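Long-range contact in DotI (Legionella pneumophila, PDB 3WZ4), which is of unknown precise function but forms part of an inner-membrane complex essential for type IVB secretion, this chain being DotI's periplasmic domain: residues A72-I77 and Q93-V98. Numbering follows the deposited sequence.
Sequences ATRAPI and QMPILV
M94, present as selenomethionine, lies alongside P76 and reaches A72 where the antiparallel hairpin of strands 67-84 and 87-101 opens around a short loop. The hairpin belongs to an antiparallel sheet with helix 7-21 packed against it, consistent with the NTF2-like clan of this family. A72 faces I96 as a non-hydrogen-bonded pair and I77 faces Q93 as a hydrogen-bonded pair, but the four loop residues 73-76 are matched by only M94 and P95 of the other strand; the register therefore slips by two and the longer side bows out.

From the backbone, M94 CB rests on CA and CB of P76. M94 CG, anti to the backbone N (chi1 -166°), touches R74 O at 3.4 Å. M94 SE touches two apolar neighbours, P76 CD and A72 CB, each at 3.8 Å. A bend at chi3 (71°) leaves M94 CE 4.1 Å from A72 CB. N15, A18 and I19 of helix 7-21 also touch this side chain, and L11 touches P76, so the loop's inner flank borders the helix-sheet interface.

Neither P76 in the loop nor P95 opposite it has an N-H to donate. Regular pairing resumes at I77, whose N donates to Q93 O at 2.9 Å, in the carbonyl plane, while Q93 N returns a bond to I77 O. At the opposite end of the loop, T73 N meets P95 O at 2.9 Å from 36° above the carbonyl plane. P95 CG packs against R74, 3.6 Å from R74 CB, while the guanidinium of R74 leads away from the strand. T73 OG1 hydrogen-bonds a water at 2.6 Å, which donates a weak hydrogen bond to I96 O.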
ATOM      1  N   ALA A  72       5.093  -1.736  10.655  1.00 16.01           N
ATOM      2  CA  ALA A  72       3.842  -1.256  11.230  1.00 17.25           C
ATOM      3  C   ALA A  72       4.078  -0.677  12.621  1.00 19.93           C
ATOM      4  O   ALA A  72       4.695  -1.317  13.471  1.00 18.09           O
ATOM      5  CB  ALA A  72       2.817  -2.377  11.287  1.00 16.66           C
ATOM      6  N   THR A  73       3.589   0.540  12.841  1.00 19.32           N
ATOM      7  CA  THR A  73       3.737   1.214  14.128  1.00 19.60           C
ATOM      8  C   THR A  73       2.669   0.760  15.115  1.00 22.19           C
ATOM      9  O   THR A  73       2.943   0.564  16.300  1.00 22.38           O
ATOM     10  CB  THR A  73       3.673   2.745  13.965  1.00 20.08           C
ATOM     11  OG1 THR A  73       4.964   3.231  13.579  1.00 32.28           O
ATOM     12  CG2 THR A  73       3.261   3.410  15.270  1.00 27.50           C
ATOM     13  N   ARG A  74       1.449   0.595  14.616  1.00 17.34           N
ATOM     14  CA  ARG A  74       0.352   0.052  15.405  1.00 18.96           C
ATOM     15  C   ARG A  74      -0.486  -0.880  14.539  1.00 21.13           C
ATOM     16  O   ARG A  74      -0.318  -0.925  13.320  1.00 16.69           O
ATOM     17  CB  ARG A  74      -0.506   1.178  15.991  1.00 18.09           C
ATOM     18  CG  ARG A  74       0.083   1.784  17.256  1.00 23.07           C
ATOM     19  CD  ARG A  74      -0.281   3.250  17.431  1.00 27.44           C
ATOM     20  NE  ARG A  74      -1.614   3.458  17.994  1.00 32.49           N
ATOM     21  CZ  ARG A  74      -1.973   3.097  19.223  1.00 30.04           C
ATOM     22  NH1 ARG A  74      -1.106   2.482  20.016  1.00 38.28           N
ATOM     23  NH2 ARG A  74      -3.204   3.337  19.658  1.00 25.62           N
ATOM     24  N   ALA A  75      -1.379  -1.633  15.170  1.00 18.93           N
ATOM     25  CA  ALA A  75      -2.243  -2.548  14.439  1.00 19.13           C
ATOM     26  C   ALA A  75      -3.171  -1.780  13.501  1.00 15.47           C
ATOM     27  O   ALA A  75      -3.604  -0.669  13.818  1.00 15.44           O
ATOM     28  CB  ALA A  75      -3.049  -3.405  15.402  1.00 16.60           C
ATOM     29  N   PRO A  76      -3.465  -2.368  12.334  1.00 16.00           N
ATOM     30  CA  PRO A  76      -4.413  -1.765  11.394  1.00 14.02           C
ATOM     31  C   PRO A  76      -5.827  -1.834  11.951  1.00 15.83           C
ATOM     32  O   PRO A  76      -6.168  -2.802  12.631  1.00 17.14           O
ATOM     33  CB  PRO A  76      -4.287  -2.655  10.156  1.00 13.44           C
ATOM     34  CG  PRO A  76      -3.824  -3.968  10.682  1.00 14.95           C
ATOM     35  CD  PRO A  76      -2.912  -3.636  11.828  1.00 17.95           C
ATOM     36  N   ILE A  77      -6.633  -0.816  11.673  1.00 11.97           N
ATOM     37  CA  ILE A  77      -8.005  -0.786  12.162  1.00 15.00           C
ATOM     38  C   ILE A  77      -8.994  -0.538  11.030  1.00 14.20           C
ATOM     39  O   ILE A  77      -8.682   0.145  10.055  1.00 11.06           O
ATOM     40  CB  ILE A  77      -8.204   0.305  13.237  1.00 17.12           C
ATOM     41  CG1 ILE A  77      -7.913   1.688  12.652  1.00 18.00           C
ATOM     42  CG2 ILE A  77      -7.321   0.036  14.451  1.00 18.48           C
ATOM     43  CD1 ILE A  77      -8.023   2.812  13.663  1.00 20.55           C
ATOM     44  N   GLN A  93      -7.012   1.597   8.114  1.00 12.14           N
ATOM     45  CA  GLN A  93      -5.976   2.570   8.420  1.00 14.71           C
ATOM     46  C   GLN A  93      -4.879   1.953   9.280  1.00 15.48           C
ATOM     47  O   GLN A  93      -5.157   1.180  10.197  1.00 14.34           O
ATOM     48  CB  GLN A  93      -6.584   3.775   9.133  1.00 12.27           C
ATOM     49  CG  GLN A  93      -5.601   4.900   9.390  1.00 15.93           C
ATOM     50  CD  GLN A  93      -6.276   6.144   9.923  1.00 18.47           C
ATOM     51  OE1 GLN A  93      -6.801   6.954   9.158  1.00 20.04           O
ATOM     52  NE2 GLN A  93      -6.279   6.298  11.244  1.00 14.89           N
HETATM   53  N   MSE A  94      -3.632   2.294   8.973  1.00 15.18           N
HETATM   54  CA  MSE A  94      -2.492   1.782   9.725  1.00 16.82           C
HETATM   55  C   MSE A  94      -1.331   2.765   9.682  1.00 16.38           C
HETATM   56  O   MSE A  94      -0.962   3.249   8.614  1.00 14.47           O
HETATM   57  CB  MSE A  94      -2.044   0.423   9.176  1.00 14.18           C
HETATM   58  CG  MSE A  94      -1.097  -0.334  10.103  1.00 16.12           C
HETATM   59 SE   MSE A  94      -0.501  -2.052   9.386  1.00 28.08          SE
HETATM   60  CE  MSE A  94       0.671  -1.383   7.978  1.00 18.92           C
ATOM     61  N   PRO A  95      -0.756   3.071  10.854  1.00 19.79           N
ATOM     62  CA  PRO A  95       0.431   3.925  10.937  1.00 18.17           C
ATOM     63  C   PRO A  95       1.701   3.109  10.707  1.00 14.20           C
ATOM     64  O   PRO A  95       1.773   1.953  11.120  1.00 17.94           O
ATOM     65  CB  PRO A  95       0.385   4.427  12.379  1.00 17.36           C
ATOM     66  CG  PRO A  95      -0.236   3.296  13.129  1.00 18.48           C
ATOM     67  CD  PRO A  95      -1.233   2.657  12.185  1.00 17.40           C
ATOM     68  N   ILE A  96       2.691   3.705  10.054  1.00 13.48           N
ATOM     69  CA  ILE A  96       3.930   2.998   9.757  1.00 17.59           C
ATOM     70  C   ILE A  96       5.150   3.884   9.966  1.00 18.19           C
ATOM     71  O   ILE A  96       5.046   5.112   9.977  1.00 16.59           O
ATOM     72  CB  ILE A  96       3.951   2.477   8.298  1.00 15.79           C
ATOM     73  CG1 ILE A  96       3.904   3.646   7.312  1.00 14.92           C
ATOM     74  CG2 ILE A  96       2.801   1.519   8.049  1.00 16.41           C
ATOM     75  CD1 ILE A  96       3.912   3.221   5.855  1.00 14.49           C
ATOM     76  N   LEU A  97       6.305   3.249  10.133  1.00 17.81           N
ATOM     77  CA  LEU A  97       7.573   3.964  10.173  1.00 17.72           C
ATOM     78  C   LEU A  97       8.388   3.615   8.933  1.00 15.57           C
ATOM     79  O   LEU A  97       8.865   2.492   8.794  1.00 16.88           O
ATOM     80  CB  LEU A  97       8.361   3.607  11.434  1.00 16.56           C
ATOM     81  CG  LEU A  97       9.706   4.326  11.576  1.00 20.74           C
ATOM     82  CD1 LEU A  97       9.493   5.831  11.688  1.00 20.04           C
ATOM     83  CD2 LEU A  97      10.494   3.791  12.768  1.00 22.88           C
ATOM     84  N   VAL A  98       8.542   4.579   8.032  1.00 15.09           N
ATOM     85  CA  VAL A  98       9.267   4.347   6.790  1.00 15.72           C
ATOM     86  C   VAL A  98      10.725   4.771   6.934  1.00 17.68           C
ATOM     87  O   VAL A  98      11.020   5.804   7.534  1.00 19.32           O
ATOM     88  CB  VAL A  98       8.622   5.102   5.608  1.00 16.10           C
ATOM     89  CG1 VAL A  98       9.340   4.777   4.313  1.00 11.64           C
ATOM     90  CG2 VAL A  98       7.144   4.752   5.496  1.00 14.27           C
TER
HETATM   91  O   HOH W   1       4.189   5.576  12.759  1.00 21.34           O